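Local coordinates for positive phenol-degradative gene regulator (Ralstonia sp. E2, PDB 5FRW), which probably senses phenol through this N-terminal zinc-binding sensory domain and activates transcription of phenol-degradation genes as an ATP-dependent, sequence-specific DNA-binding regulator, at residues 122-127 with 164-169; 128-133 with 185-190. All coordinates share one frame; numbering follows the deposited sequence.

Interaction 1: residues 122-127 with 164-169; sequences GVYHGE and ALMGKT
At the start of strand 123-131, where a G1 beta bulge opens the hairpin to strand 109-118, Gly122 and Val123 meet Met166 at the C-terminal end of helix 152-166, and Gly122 also meets Lys168 just beyond it. The thioether carries the apolar part. Its methyl, Met166 CE, sits against the backbone, 3.8 Å from Gly122 C and 3.7 Å from Val123 O, and also touches Tyr124 CB at 4.1 Å. Bends at chi2 (-77°) and chi3 (-54°) curl the methionine chain and bring CE against the backbone of Gly122 and Val123. The sulfur forms a Met-aromatic contact with Tyr124, SD lying 5.5 Å from the ring centroid in an oblique approach. In the bulge Gly122 and Val123 both face Asn118, with Gly122 at positive phi. On the other side of the contact the helix ends at Gly167, also with positive phi, and the chain turns into a loop that brings Lys168 alongside Gly122. Lys168 NZ donates a hydrogen bond of 3.2 Å to Gly122 O, arriving in the carbonyl plane on a lone pair; a bend at chi3 (-69°) directs the ammonium there, while CD packs 3.9 Å from Gly122 CA. Ile119 also packs on Met166. The Tyr124 ring reaches on into the buried interior, where its OH is hydrogen-bonded to Tyr172 OH.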
# COMPACT_ATOMS: atom_id res chain seq x y z
N GLY A 122 -10.78 -30.24 -7.95
CA GLY A 122 -9.53 -29.66 -8.43
C GLY A 122 -9.61 -29.10 -9.84
O GLY A 122 -8.61 -29.04 -10.55
N VAL A 123 -10.79 -28.68 -10.26
CA VAL A 123 -10.95 -28.12 -11.59
C VAL A 123 -11.11 -26.59 -11.50
O VAL A 123 -11.92 -26.09 -10.71
CB VAL A 123 -12.16 -28.76 -12.31
CG1 VAL A 123 -12.52 -27.98 -13.57
CG2 VAL A 123 -11.87 -30.21 -12.64
N TYR A 124 -10.31 -25.86 -12.29
CA TYR A 124 -10.44 -24.41 -12.39
C TYR A 124 -10.03 -23.89 -13.75
O TYR A 124 -8.95 -24.19 -14.27
CB TYR A 124 -9.62 -23.67 -11.33
CG TYR A 124 -9.86 -22.15 -11.35
CD1 TYR A 124 -10.96 -21.59 -10.72
CD2 TYR A 124 -8.99 -21.29 -12.02
CE1 TYR A 124 -11.20 -20.21 -10.74
CE2 TYR A 124 -9.21 -19.90 -12.05
CZ TYR A 124 -10.32 -19.38 -11.40
OH TYR A 124 -10.57 -18.04 -11.42
N HIS A 125 -10.91 -23.09 -14.33
CA HIS A 125 -10.58 -22.35 -15.53
C HIS A 125 -11.26 -21.00 -15.42
O HIS A 125 -12.49 -20.94 -15.38
CB HIS A 125 -11.02 -23.12 -16.79
CG HIS A 125 -10.47 -22.58 -18.06
ND1 HIS A 125 -11.11 -21.61 -18.80
CD2 HIS A 125 -9.33 -22.87 -18.74
CE1 HIS A 125 -10.40 -21.32 -19.88
NE2 HIS A 125 -9.31 -22.08 -19.86
N GLY A 126 -10.47 -19.93 -15.33
CA GLY A 126 -11.05 -18.61 -15.14
C GLY A 126 -10.51 -17.49 -16.03
O GLY A 126 -9.30 -17.29 -16.14
N GLU A 127 -11.40 -16.75 -16.66
CA GLU A 127 -11.01 -15.54 -17.38
C GLU A 127 -11.79 -14.34 -16.86
O GLU A 127 -13.00 -14.40 -16.62
CB GLU A 127 -11.20 -15.72 -18.90
CG GLU A 127 -12.27 -16.74 -19.30
CD GLU A 127 -12.21 -17.17 -20.78
OE1 GLU A 127 -11.13 -17.58 -21.28
OE2 GLU A 127 -13.26 -17.08 -21.46
N ALA A 164 -4.90 -20.43 -2.83
CA ALA A 164 -5.28 -20.68 -1.44
C ALA A 164 -6.71 -21.21 -1.36
O ALA A 164 -7.04 -22.05 -0.51
CB ALA A 164 -5.13 -19.41 -0.60
N LEU A 165 -7.57 -20.73 -2.24
CA LEU A 165 -8.95 -21.19 -2.23
C LEU A 165 -9.08 -22.65 -2.71
O LEU A 165 -9.87 -23.41 -2.15
CB LEU A 165 -9.83 -20.28 -3.11
CG LEU A 165 -11.29 -20.64 -3.36
CD1 LEU A 165 -12.07 -20.88 -2.09
CD2 LEU A 165 -11.92 -19.51 -4.14
N MET A 166 -8.31 -23.02 -3.73
CA MET A 166 -8.36 -24.34 -4.34
C MET A 166 -7.52 -25.36 -3.57
O MET A 166 -7.73 -26.56 -3.67
CB MET A 166 -7.86 -24.30 -5.78
CG MET A 166 -8.70 -23.48 -6.73
SD MET A 166 -10.21 -24.31 -7.23
CE MET A 166 -9.55 -25.88 -7.85
N GLY A 167 -6.54 -24.88 -2.81
CA GLY A 167 -5.58 -25.81 -2.22
C GLY A 167 -4.69 -26.41 -3.30
O GLY A 167 -4.09 -27.47 -3.09
N LYS A 168 -4.58 -25.75 -4.45
CA LYS A 168 -3.61 -26.14 -5.47
C LYS A 168 -3.14 -24.92 -6.25
O LYS A 168 -3.77 -23.87 -6.21
CB LYS A 168 -4.17 -27.21 -6.42
CG LYS A 168 -5.46 -26.85 -7.10
CD LYS A 168 -5.97 -28.03 -7.94
CE LYS A 168 -5.07 -28.28 -9.14
NZ LYS A 168 -5.49 -29.49 -9.87
N THR A 169 -1.99 -25.04 -6.90
CA THR A 169 -1.41 -23.87 -7.55
C THR A 169 -2.17 -23.54 -8.83
O THR A 169 -2.24 -24.34 -9.77
CB THR A 169 0.08 -24.06 -7.86
OG1 THR A 169 0.79 -24.33 -6.65
CG2 THR A 169 0.65 -22.81 -8.50

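Interaction 2: residues 128-133 with 185-190; sequences FLWEDS and CRILGK. With ZN (zinc ion), chain D; IPH (phenol), chain C.
Four backbone hydrogen bonds join Phe128 to Ile187 and Trp130 to Cys185 as antiparallel hydrogen-bonded pairs; Leu129 and Arg186 form the non-hydrogen-bonded pair between them. The straightest runs from Trp130 N to Cys185 O (2.8 Å, 170° at the hydrogen), although the donor stands above the carbonyl plane. Apolar contacts follow on the face carrying Phe128, Trp130, Cys185 and Ile187. Ile187 CG1 stands between backbone N and carbonyl carbon (chi1 75°), sending CG2 over the six-membered ring of Trp130, 3.6 Å from its centroid, in a CH-pi contact, and Ile187 CD1 against Phe128 CD1 (3.7 Å). Strands 123-131 and 185-191 are the central pair of the four-stranded antiparallel sheet of the V4R-type sensory domain, and this face lines the phenol pocket. There Trp130 NE1 donates a 3.0 Å hydrogen bond to phenol O1, which is also hydrogen-bonded to His102 ND1, while phenol C3 stands 3.5 Å above the Phe128 ring, over its centre. Metal coordination occupies the other end: Cys185 SG binds zinc at 2.2 Å, with Cys151, Glu174 and Cys177 completing the site. Ser133 OG approaches the same sulfur at 3.4 Å. Arg186, on the opposite face, forms a salt bridge with Glu176.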
# COMPACT_ATOMS: atom_id res chain seq x y z
N PHE A 128 -11.08 -13.24 -16.65
CA PHE A 128 -11.64 -12.05 -16.01
C PHE A 128 -11.23 -10.84 -16.81
O PHE A 128 -10.15 -10.82 -17.38
CB PHE A 128 -11.15 -11.89 -14.56
CG PHE A 128 -11.37 -13.11 -13.70
CD1 PHE A 128 -10.51 -14.19 -13.78
CD2 PHE A 128 -12.43 -13.16 -12.82
CE1 PHE A 128 -10.72 -15.32 -12.98
CE2 PHE A 128 -12.65 -14.29 -12.02
CZ PHE A 128 -11.79 -15.36 -12.11
N LEU A 129 -12.09 -9.83 -16.82
CA LEU A 129 -11.77 -8.51 -17.33
C LEU A 129 -11.29 -7.63 -16.17
O LEU A 129 -11.86 -7.67 -15.08
CB LEU A 129 -12.99 -7.91 -18.03
CG LEU A 129 -13.20 -6.39 -18.14
CD1 LEU A 129 -12.31 -5.79 -19.20
CD2 LEU A 129 -14.66 -6.06 -18.45
N TRP A 130 -10.22 -6.87 -16.41
CA TRP A 130 -9.70 -5.91 -15.46
C TRP A 130 -9.83 -4.50 -16.01
O TRP A 130 -9.18 -4.15 -16.99
CB TRP A 130 -8.23 -6.16 -15.16
CG TRP A 130 -7.96 -7.19 -14.09
CD1 TRP A 130 -8.87 -7.76 -13.24
CD2 TRP A 130 -6.69 -7.76 -13.76
NE1 TRP A 130 -8.23 -8.64 -12.39
CE2 TRP A 130 -6.89 -8.65 -12.70
CE3 TRP A 130 -5.40 -7.59 -14.27
CZ2 TRP A 130 -5.85 -9.38 -12.13
CZ3 TRP A 130 -4.36 -8.33 -13.70
CH2 TRP A 130 -4.59 -9.20 -12.63
N GLU A 131 -10.65 -3.67 -15.36
CA GLU A 131 -10.81 -2.28 -15.78
C GLU A 131 -10.18 -1.36 -14.74
O GLU A 131 -10.26 -1.62 -13.54
CB GLU A 131 -12.30 -1.94 -15.98
CG GLU A 131 -12.95 -2.73 -17.10
CD GLU A 131 -14.46 -2.57 -17.14
OE1 GLU A 131 -15.16 -3.16 -16.28
OE2 GLU A 131 -14.94 -1.86 -18.05
N ASP A 132 -9.52 -0.32 -15.23
CA ASP A 132 -8.89 0.70 -14.38
C ASP A 132 -7.82 0.15 -13.41
O ASP A 132 -7.75 0.57 -12.25
CB ASP A 132 -9.98 1.42 -13.59
CG ASP A 132 -10.95 2.17 -14.50
OD1 ASP A 132 -10.49 2.76 -15.50
OD2 ASP A 132 -12.18 2.12 -14.24
N SER A 133 -6.99 -0.77 -13.90
CA SER A 133 -5.90 -1.31 -13.09
C SER A 133 -5.01 -0.18 -12.62
O SER A 133 -4.49 0.57 -13.45
CB SER A 133 -5.06 -2.32 -13.88
OG SER A 133 -5.87 -3.35 -14.41
N CYS A 185 -7.39 -4.64 -19.18
CA CYS A 185 -6.58 -5.83 -18.98
C CYS A 185 -7.49 -7.06 -19.03
O CYS A 185 -8.68 -6.97 -18.77
CB CYS A 185 -5.81 -5.78 -17.65
SG CYS A 185 -4.65 -4.38 -17.42
N ARG A 186 -6.93 -8.21 -19.37
CA ARG A 186 -7.70 -9.45 -19.35
C ARG A 186 -6.77 -10.60 -18.98
O ARG A 186 -5.63 -10.67 -19.42
CB ARG A 186 -8.39 -9.69 -20.69
CG ARG A 186 -9.29 -10.90 -20.74
CD ARG A 186 -9.99 -11.01 -22.08
NE ARG A 186 -9.01 -11.18 -23.16
CZ ARG A 186 -8.47 -12.34 -23.50
NH1 ARG A 186 -8.80 -13.46 -22.86
NH2 ARG A 186 -7.59 -12.38 -24.49
N ILE A 187 -7.28 -11.49 -18.14
CA ILE A 187 -6.45 -12.53 -17.57
C ILE A 187 -7.09 -13.90 -17.70
O ILE A 187 -8.31 -14.00 -17.88
CB ILE A 187 -6.16 -12.25 -16.08
CG1 ILE A 187 -7.41 -12.56 -15.25
CG2 ILE A 187 -5.71 -10.79 -15.90
CD1 ILE A 187 -7.25 -12.40 -13.72
N LEU A 188 -6.26 -14.93 -17.60
CA LEU A 188 -6.70 -16.33 -17.63
C LEU A 188 -6.00 -17.08 -16.51
O LEU A 188 -4.79 -16.98 -16.35
CB LEU A 188 -6.38 -17.00 -18.99
CG LEU A 188 -6.46 -18.54 -19.03
CD1 LEU A 188 -7.89 -19.04 -18.83
CD2 LEU A 188 -5.83 -19.14 -20.31
N GLY A 189 -6.76 -17.81 -15.71
CA GLY A 189 -6.17 -18.58 -14.63
C GLY A 189 -6.53 -20.05 -14.78
O GLY A 189 -7.68 -20.36 -15.07
N LYS A 190 -5.55 -20.93 -14.59
CA LYS A 190 -5.77 -22.38 -14.64
C LYS A 190 -4.62 -23.11 -13.93
O LYS A 190 -3.56 -22.51 -13.70
CB LYS A 190 -5.91 -22.85 -16.10
CG LYS A 190 -4.65 -22.74 -16.92
CD LYS A 190 -4.98 -22.74 -18.41
CE LYS A 190 -3.71 -22.72 -19.26
NZ LYS A 190 -4.01 -22.73 -20.71
ZN ZN D . -2.58 -5.02 -16.82
C1 IPH C . -9.01 -11.18 -9.35
C2 IPH C . -9.33 -12.09 -10.36
C3 IPH C . -9.52 -13.42 -10.05
C4 IPH C . -9.38 -13.84 -8.73
C5 IPH C . -9.06 -12.94 -7.73
C6 IPH C . -8.87 -11.60 -8.04
O1 IPH C . -8.81 -9.82 -9.66

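Overall arrangement
Both interactions use strand 123-131: interaction 1 joins its beginning to the end of helix 152-166, and interaction 2 pairs its later half with strand 185-191. Their centres are 16 Å apart, yet the two contacts touch where the strands run on side by side. Gly126 O and Gly189 N, 2.6 Å apart, probably continue the hydrogen-bonded ladder, and Tyr124 CE2 packs 3.4 Å from Gly189 O. The phenol lies against interaction 2: Trp130, Phe128 and, more loosely, Ile187 CD1 (4.0 Å from phenol C2) line it, whereas the Tyr124 side chain is about 5 Å from it. Tyr172, on strand 170-176, meets Tyr124, Phe128 and Ile187. Of the two contacts, only interaction 2 supplies a zinc ligand, Cys185.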